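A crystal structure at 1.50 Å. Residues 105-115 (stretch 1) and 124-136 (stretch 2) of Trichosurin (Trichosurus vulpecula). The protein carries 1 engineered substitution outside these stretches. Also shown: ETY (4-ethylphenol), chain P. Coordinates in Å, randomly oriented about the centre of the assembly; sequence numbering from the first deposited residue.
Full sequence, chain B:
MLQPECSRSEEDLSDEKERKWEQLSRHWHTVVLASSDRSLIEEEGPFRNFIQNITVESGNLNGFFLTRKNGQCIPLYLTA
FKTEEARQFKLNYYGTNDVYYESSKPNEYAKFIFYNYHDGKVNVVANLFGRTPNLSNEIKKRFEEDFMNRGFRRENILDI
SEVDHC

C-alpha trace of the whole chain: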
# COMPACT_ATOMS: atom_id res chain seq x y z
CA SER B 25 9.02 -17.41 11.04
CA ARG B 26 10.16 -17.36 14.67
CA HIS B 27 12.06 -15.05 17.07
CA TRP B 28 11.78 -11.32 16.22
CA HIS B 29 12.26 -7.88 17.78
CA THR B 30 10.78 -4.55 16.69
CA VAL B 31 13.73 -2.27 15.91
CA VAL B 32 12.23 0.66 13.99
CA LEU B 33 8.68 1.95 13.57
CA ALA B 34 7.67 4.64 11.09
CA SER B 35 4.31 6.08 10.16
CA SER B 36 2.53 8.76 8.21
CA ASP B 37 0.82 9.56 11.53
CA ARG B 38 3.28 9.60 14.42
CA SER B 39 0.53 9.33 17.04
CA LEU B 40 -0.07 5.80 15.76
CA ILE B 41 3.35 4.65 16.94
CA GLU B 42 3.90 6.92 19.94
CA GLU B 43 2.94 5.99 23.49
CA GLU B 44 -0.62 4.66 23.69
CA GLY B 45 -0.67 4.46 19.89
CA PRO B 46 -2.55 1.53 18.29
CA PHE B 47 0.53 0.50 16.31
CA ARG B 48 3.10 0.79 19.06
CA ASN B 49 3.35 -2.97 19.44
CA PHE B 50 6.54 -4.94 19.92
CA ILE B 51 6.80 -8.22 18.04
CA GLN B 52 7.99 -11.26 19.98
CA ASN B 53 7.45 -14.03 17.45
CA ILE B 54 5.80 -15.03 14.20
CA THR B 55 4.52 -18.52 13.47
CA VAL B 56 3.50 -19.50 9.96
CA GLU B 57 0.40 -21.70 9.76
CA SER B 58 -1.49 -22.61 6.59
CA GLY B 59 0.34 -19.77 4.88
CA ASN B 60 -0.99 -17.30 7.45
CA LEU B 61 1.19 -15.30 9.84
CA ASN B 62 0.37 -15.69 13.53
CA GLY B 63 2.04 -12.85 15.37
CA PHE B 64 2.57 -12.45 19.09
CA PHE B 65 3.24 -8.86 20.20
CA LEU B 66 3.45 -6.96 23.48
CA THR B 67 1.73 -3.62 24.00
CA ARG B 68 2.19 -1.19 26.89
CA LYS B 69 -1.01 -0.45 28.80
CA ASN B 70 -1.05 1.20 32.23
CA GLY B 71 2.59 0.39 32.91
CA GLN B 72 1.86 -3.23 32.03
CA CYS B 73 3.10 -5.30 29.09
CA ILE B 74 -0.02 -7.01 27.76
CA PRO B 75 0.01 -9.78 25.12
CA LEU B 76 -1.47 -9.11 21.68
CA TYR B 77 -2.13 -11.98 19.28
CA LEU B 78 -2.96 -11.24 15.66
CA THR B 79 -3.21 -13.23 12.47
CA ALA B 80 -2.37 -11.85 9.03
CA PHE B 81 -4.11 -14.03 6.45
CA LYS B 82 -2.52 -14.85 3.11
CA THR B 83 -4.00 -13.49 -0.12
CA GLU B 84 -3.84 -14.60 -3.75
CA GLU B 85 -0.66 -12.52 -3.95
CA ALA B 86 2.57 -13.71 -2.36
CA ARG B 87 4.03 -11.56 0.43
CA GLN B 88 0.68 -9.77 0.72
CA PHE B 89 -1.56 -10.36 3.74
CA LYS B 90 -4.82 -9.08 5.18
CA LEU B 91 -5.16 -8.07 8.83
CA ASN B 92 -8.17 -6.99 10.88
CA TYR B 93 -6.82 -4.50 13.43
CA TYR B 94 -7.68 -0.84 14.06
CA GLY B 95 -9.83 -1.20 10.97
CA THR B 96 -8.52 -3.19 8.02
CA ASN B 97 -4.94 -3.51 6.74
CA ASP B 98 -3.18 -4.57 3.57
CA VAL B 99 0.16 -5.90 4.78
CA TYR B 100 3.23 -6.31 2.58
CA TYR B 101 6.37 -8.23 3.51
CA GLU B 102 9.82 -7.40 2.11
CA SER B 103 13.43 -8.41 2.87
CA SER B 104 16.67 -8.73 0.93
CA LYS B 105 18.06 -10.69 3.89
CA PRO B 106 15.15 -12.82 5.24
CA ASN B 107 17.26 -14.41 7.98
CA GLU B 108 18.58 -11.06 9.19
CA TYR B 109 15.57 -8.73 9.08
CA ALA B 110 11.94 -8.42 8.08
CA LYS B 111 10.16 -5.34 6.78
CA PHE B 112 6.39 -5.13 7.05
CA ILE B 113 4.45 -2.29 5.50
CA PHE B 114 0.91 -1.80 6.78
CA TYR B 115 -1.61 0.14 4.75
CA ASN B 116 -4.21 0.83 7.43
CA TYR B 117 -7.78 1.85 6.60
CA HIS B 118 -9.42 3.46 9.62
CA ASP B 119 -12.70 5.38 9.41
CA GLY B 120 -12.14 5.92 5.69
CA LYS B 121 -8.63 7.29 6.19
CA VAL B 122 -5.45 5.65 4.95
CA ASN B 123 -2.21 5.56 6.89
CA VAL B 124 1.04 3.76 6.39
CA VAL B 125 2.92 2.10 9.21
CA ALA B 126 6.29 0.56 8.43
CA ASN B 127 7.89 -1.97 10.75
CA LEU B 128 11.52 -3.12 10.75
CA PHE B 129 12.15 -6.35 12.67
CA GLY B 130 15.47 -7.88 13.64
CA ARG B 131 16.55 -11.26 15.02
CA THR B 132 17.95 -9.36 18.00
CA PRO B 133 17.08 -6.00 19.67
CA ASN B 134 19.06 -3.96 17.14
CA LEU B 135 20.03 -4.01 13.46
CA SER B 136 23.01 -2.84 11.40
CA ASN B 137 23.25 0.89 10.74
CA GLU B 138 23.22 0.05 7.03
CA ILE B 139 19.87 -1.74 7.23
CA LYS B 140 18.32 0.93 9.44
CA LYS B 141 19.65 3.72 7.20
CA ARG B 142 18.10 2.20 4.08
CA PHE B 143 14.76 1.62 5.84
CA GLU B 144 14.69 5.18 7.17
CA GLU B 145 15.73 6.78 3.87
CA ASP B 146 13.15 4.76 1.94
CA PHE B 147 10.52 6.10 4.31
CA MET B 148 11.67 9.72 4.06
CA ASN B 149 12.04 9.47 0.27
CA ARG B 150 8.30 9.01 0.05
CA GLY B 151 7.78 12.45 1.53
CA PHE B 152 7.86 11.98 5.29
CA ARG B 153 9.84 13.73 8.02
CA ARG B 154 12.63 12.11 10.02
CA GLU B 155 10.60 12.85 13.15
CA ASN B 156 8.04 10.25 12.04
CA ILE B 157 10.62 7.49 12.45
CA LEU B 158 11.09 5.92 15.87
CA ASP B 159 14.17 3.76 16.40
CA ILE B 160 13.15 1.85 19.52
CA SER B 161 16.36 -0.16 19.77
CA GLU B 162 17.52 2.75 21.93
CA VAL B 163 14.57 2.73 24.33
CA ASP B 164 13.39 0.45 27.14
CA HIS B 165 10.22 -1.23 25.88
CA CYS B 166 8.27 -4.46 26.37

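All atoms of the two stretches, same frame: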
# COMPACT_ATOMS: atom_id res chain seq x y z
N LYS B 105 17.35 -9.77 3.01
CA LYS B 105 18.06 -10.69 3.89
C LYS B 105 17.06 -11.24 4.90
O LYS B 105 17.05 -10.85 6.06
CB LYS B 105 19.20 -9.96 4.60
CG LYS B 105 20.35 -9.57 3.68
CD LYS B 105 21.47 -8.87 4.43
CE LYS B 105 21.10 -7.44 4.78
NZ LYS B 105 20.90 -6.62 3.55
N PRO B 106 16.20 -12.17 4.45
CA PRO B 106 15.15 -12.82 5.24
C PRO B 106 15.54 -13.42 6.59
O PRO B 106 14.70 -13.52 7.48
CB PRO B 106 14.57 -13.85 4.28
CG PRO B 106 15.74 -14.19 3.41
CD PRO B 106 16.34 -12.84 3.14
N ASN B 107 16.80 -13.82 6.73
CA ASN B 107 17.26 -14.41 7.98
C ASN B 107 17.83 -13.36 8.92
O ASN B 107 18.11 -13.64 10.09
CB ASN B 107 18.32 -15.47 7.70
CG ASN B 107 18.57 -16.38 8.90
OD1 ASN B 107 19.59 -17.07 8.97
ND2 ASN B 107 17.63 -16.39 9.84
N GLU B 108 18.03 -12.15 8.40
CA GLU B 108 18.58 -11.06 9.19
C GLU B 108 17.53 -10.04 9.64
O GLU B 108 17.57 -9.57 10.77
CB GLU B 108 19.69 -10.34 8.41
CG GLU B 108 21.00 -11.12 8.29
CD GLU B 108 22.10 -10.31 7.61
OE1 GLU B 108 22.18 -9.09 7.86
OE2 GLU B 108 22.89 -10.90 6.85
N TYR B 109 16.60 -9.71 8.75
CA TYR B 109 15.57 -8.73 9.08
C TYR B 109 14.29 -8.97 8.30
O TYR B 109 14.28 -9.71 7.32
CB TYR B 109 16.07 -7.31 8.80
CG TYR B 109 16.04 -6.89 7.34
CD1 TYR B 109 14.90 -6.30 6.78
CD2 TYR B 109 17.14 -7.08 6.52
CE1 TYR B 109 14.87 -5.91 5.44
CE2 TYR B 109 17.12 -6.70 5.17
CZ TYR B 109 15.98 -6.12 4.64
OH TYR B 109 15.95 -5.75 3.31
N ALA B 110 13.22 -8.34 8.75
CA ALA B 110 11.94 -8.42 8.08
C ALA B 110 11.34 -7.03 8.07
O ALA B 110 11.39 -6.30 9.07
CB ALA B 110 11.01 -9.38 8.82
N LYS B 111 10.80 -6.64 6.92
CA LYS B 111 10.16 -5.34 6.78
C LYS B 111 8.69 -5.60 6.48
O LYS B 111 8.34 -6.37 5.59
CB LYS B 111 10.79 -4.57 5.62
CG LYS B 111 10.15 -3.22 5.34
CD LYS B 111 10.82 -2.56 4.14
CE LYS B 111 10.15 -1.24 3.78
NZ LYS B 111 10.80 -0.63 2.59
N PHE B 112 7.82 -4.98 7.27
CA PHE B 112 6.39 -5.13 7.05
C PHE B 112 5.78 -3.76 6.89
O PHE B 112 5.93 -2.89 7.75
CB PHE B 112 5.72 -5.84 8.24
CG PHE B 112 5.91 -7.33 8.24
CD1 PHE B 112 5.11 -8.14 7.44
CD2 PHE B 112 6.88 -7.91 9.04
CE1 PHE B 112 5.27 -9.53 7.44
CE2 PHE B 112 7.04 -9.30 9.05
CZ PHE B 112 6.24 -10.10 8.25
N ILE B 113 5.11 -3.55 5.76
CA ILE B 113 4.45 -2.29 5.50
C ILE B 113 2.95 -2.51 5.65
O ILE B 113 2.38 -3.39 5.01
CB ILE B 113 4.72 -1.77 4.07
CG1 ILE B 113 6.23 -1.63 3.84
CG2 ILE B 113 4.02 -0.43 3.86
CD1 ILE B 113 6.92 -0.68 4.79
N PHE B 114 2.34 -1.72 6.52
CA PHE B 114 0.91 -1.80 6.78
C PHE B 114 0.20 -0.62 6.15
O PHE B 114 0.57 0.52 6.39
CB PHE B 114 0.62 -1.73 8.28
CG PHE B 114 0.89 -3.00 9.01
CD1 PHE B 114 -0.17 -3.78 9.45
CD2 PHE B 114 2.19 -3.42 9.26
CE1 PHE B 114 0.07 -4.97 10.13
CE2 PHE B 114 2.43 -4.60 9.94
CZ PHE B 114 1.37 -5.38 10.37
N TYR B 115 -0.80 -0.91 5.33
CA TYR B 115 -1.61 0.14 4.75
C TYR B 115 -2.89 -0.03 5.56
O TYR B 115 -3.67 -0.96 5.33
CB TYR B 115 -1.85 -0.10 3.26
CG TYR B 115 -0.61 0.20 2.44
CD1 TYR B 115 -0.12 1.50 2.34
CD2 TYR B 115 0.11 -0.83 1.83
CE1 TYR B 115 1.05 1.78 1.64
CE2 TYR B 115 1.28 -0.56 1.12
CZ TYR B 115 1.74 0.74 1.04
OH TYR B 115 2.91 1.02 0.35
N VAL B 124 0.03 4.77 6.62
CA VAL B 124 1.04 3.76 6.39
C VAL B 124 1.87 3.63 7.65
O VAL B 124 2.25 4.62 8.27
CB VAL B 124 1.94 4.12 5.18
CG1 VAL B 124 2.72 5.39 5.46
CG2 VAL B 124 2.89 2.96 4.89
N VAL B 125 2.10 2.39 8.04
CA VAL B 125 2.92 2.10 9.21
C VAL B 125 3.94 1.09 8.72
O VAL B 125 3.59 0.03 8.21
CB VAL B 125 2.10 1.47 10.37
CG1 VAL B 125 3.01 1.18 11.56
CG2 VAL B 125 0.98 2.43 10.80
N ALA B 126 5.21 1.43 8.86
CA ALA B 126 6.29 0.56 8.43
C ALA B 126 6.98 -0.00 9.66
O ALA B 126 7.26 0.72 10.62
CB ALA B 126 7.28 1.33 7.57
N ASN B 127 7.25 -1.30 9.64
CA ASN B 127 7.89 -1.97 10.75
C ASN B 127 9.18 -2.64 10.30
O ASN B 127 9.19 -3.31 9.27
CB ASN B 127 6.97 -3.06 11.31
CG ASN B 127 5.67 -2.51 11.89
OD1 ASN B 127 5.48 -2.53 13.10
ND2 ASN B 127 4.79 -2.04 11.03
N LEU B 128 10.26 -2.46 11.05
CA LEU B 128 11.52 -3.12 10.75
C LEU B 128 11.83 -4.04 11.92
O LEU B 128 12.00 -3.59 13.06
CB LEU B 128 12.65 -2.10 10.58
CG LEU B 128 14.02 -2.70 10.21
CD1 LEU B 128 13.98 -3.35 8.84
CD2 LEU B 128 15.09 -1.60 10.26
N PHE B 129 11.88 -5.35 11.64
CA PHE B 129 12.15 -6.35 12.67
C PHE B 129 13.54 -6.95 12.51
O PHE B 129 14.02 -7.15 11.39
CB PHE B 129 11.17 -7.52 12.59
CG PHE B 129 9.73 -7.15 12.78
CD1 PHE B 129 9.35 -5.98 13.43
CD2 PHE B 129 8.75 -8.03 12.35
CE1 PHE B 129 8.01 -5.70 13.65
CE2 PHE B 129 7.41 -7.77 12.57
CZ PHE B 129 7.04 -6.60 13.22
N GLY B 130 14.15 -7.26 13.64
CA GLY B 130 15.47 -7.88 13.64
C GLY B 130 15.45 -9.16 14.47
O GLY B 130 14.53 -9.37 15.27
N ARG B 131 16.45 -10.01 14.26
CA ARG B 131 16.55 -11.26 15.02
C ARG B 131 16.92 -10.97 16.47
O ARG B 131 16.66 -11.78 17.36
CB ARG B 131 17.62 -12.18 14.41
CG ARG B 131 17.20 -12.86 13.13
CD ARG B 131 15.90 -13.61 13.32
NE ARG B 131 15.60 -14.46 12.18
CZ ARG B 131 14.50 -15.20 12.06
NH1 ARG B 131 13.59 -15.18 13.02
NH2 ARG B 131 14.32 -15.96 10.99
N THR B 132 17.54 -9.81 16.68
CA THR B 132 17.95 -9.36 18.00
C THR B 132 17.41 -7.94 18.18
O THR B 132 16.84 -7.36 17.24
CB THR B 132 19.49 -9.39 18.16
OG1 THR B 132 20.09 -8.37 17.36
CG2 THR B 132 20.05 -10.75 17.73
N PRO B 133 17.58 -7.35 19.38
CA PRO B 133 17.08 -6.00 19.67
C PRO B 133 17.51 -4.85 18.76
O PRO B 133 16.86 -3.81 18.75
CB PRO B 133 17.54 -5.77 21.11
CG PRO B 133 17.55 -7.15 21.68
CD PRO B 133 18.20 -7.93 20.58
N ASN B 134 18.59 -5.03 18.02
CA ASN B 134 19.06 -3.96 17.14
C ASN B 134 19.43 -4.51 15.77
O ASN B 134 19.50 -5.73 15.59
CB ASN B 134 20.28 -3.28 17.77
CG ASN B 134 20.39 -1.80 17.42
OD1 ASN B 134 19.86 -1.34 16.40
ND2 ASN B 134 21.11 -1.05 18.25
N LEU B 135 19.65 -3.62 14.81
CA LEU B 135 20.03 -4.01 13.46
C LEU B 135 21.18 -3.12 12.97
O LEU B 135 21.40 -2.04 13.51
CB LEU B 135 18.85 -3.86 12.49
CG LEU B 135 17.81 -4.99 12.52
CD1 LEU B 135 16.58 -4.58 11.73
CD2 LEU B 135 18.42 -6.26 11.93
N SER B 136 21.88 -3.59 11.94
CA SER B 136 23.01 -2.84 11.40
C SER B 136 22.59 -1.44 10.99
O SER B 136 21.45 -1.22 10.56
CB SER B 136 23.59 -3.55 10.18
OG SER B 136 22.82 -3.31 9.02
C8 ETY P . 4.06 -7.25 11.71
C7 ETY P . 3.46 -8.19 10.66
CG ETY P . 2.46 -9.16 11.21
C3 ETY P . 1.13 -8.75 11.50
C2 ETY P . 0.18 -9.66 12.02
C5 ETY P . 2.81 -10.52 11.46
C6 ETY P . 1.87 -11.44 11.98
C1 ETY P . 0.56 -11.00 12.26
O1 ETY P . -0.36 -11.88 12.76

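Two neighbouring antiparallel strands, 109-115 and 124-130, make this contact, their axes 4.7 Å apart at closest approach. Three residue pairs carry the backbone hydrogen bonds, each in both directions: Ala-110 with Phe-129, Phe-112 with Asn-127, and Phe-114 with Val-125. The shortest runs from Phe-114 N to Val-125 O, 2.7 Å; Phe-129 N to Ala-110 O, at 2.8 Å, is nearly straight. Between these pairs CA-H groups approach carbonyls, as Lys-111 CA does Asn-127 O at 3.4 Å.

The side chains of the hydrogen-bonded pairs share one face, and there the ligand binds. Phe-112, Phe-114 and Phe-129 all take chi1 m, yet chi2 differs: -80° and -107° for the first two, -22° for Phe-129. From their separate places on the two strands the rings meet the ethyl group of 4-ethylphenol, one by its face and two by their edges. Phe-112 offers a ring face, with CG 3.5 Å from ETY C7; Phe-114 offers its edge, CZ 3.5 Å from the same C7; Phe-129 also comes edge-on, CZ 3.4 Å from ETY C8. Phe-112 and Phe-129 pack obliquely, planes at 49°, with CD2 of Phe-112 3.6 Å from CE2 of Phe-129. Ala-110, opposite Phe-129, contributes just a methyl, its CB 4.2 Å from Phe-129 CB. Asn-127 is the polar member of this buried face: with chi1 m, its ND2 lies 3.4 Å from Phe-114 CD2, oblique to the ring.

The other face is built from Tyr-109, Lys-111, Ile-113, Tyr-115, Val-124, Ala-126 and Leu-128. Ile-113, m at both chi angles, brings CD1 to 3.4 Å from Ala-126 CB, a close fit to a small side chain, while its CG2 sits 3.7 Å from Val-124 CG2. Tyr-115 CE1 reaches that same Val-124 CG2 at 3.9 Å. Leu-128 (t, p) sends CD1 to 3.7 Å from Tyr-109 CD1. Lys-111 is fully extended, all four chi angles t; its aliphatic chain leads away from the partner strand, and NZ is hydrogen-bonded elsewhere in the structure.

Gly-130 keeps the end of the sheet open for Leu-135: an ideal CB here would lie 2.9 Å from Leu-135 CG. That leucine (m, t) folds back, CD1 4.0 Å from Tyr-109 CB and CD2 3.6 Å from Glu-108 O.

Beyond the strands, Arg-131 points toward the 105-108 turn, which is held by bonds from Glu-108 N and Tyr-109 N to Lys-105 O. With chi1 and chi2 both m, its chain runs past Asn-107, and NE makes a weak hydrogen bond to Asn-107 O at 3.4 Å.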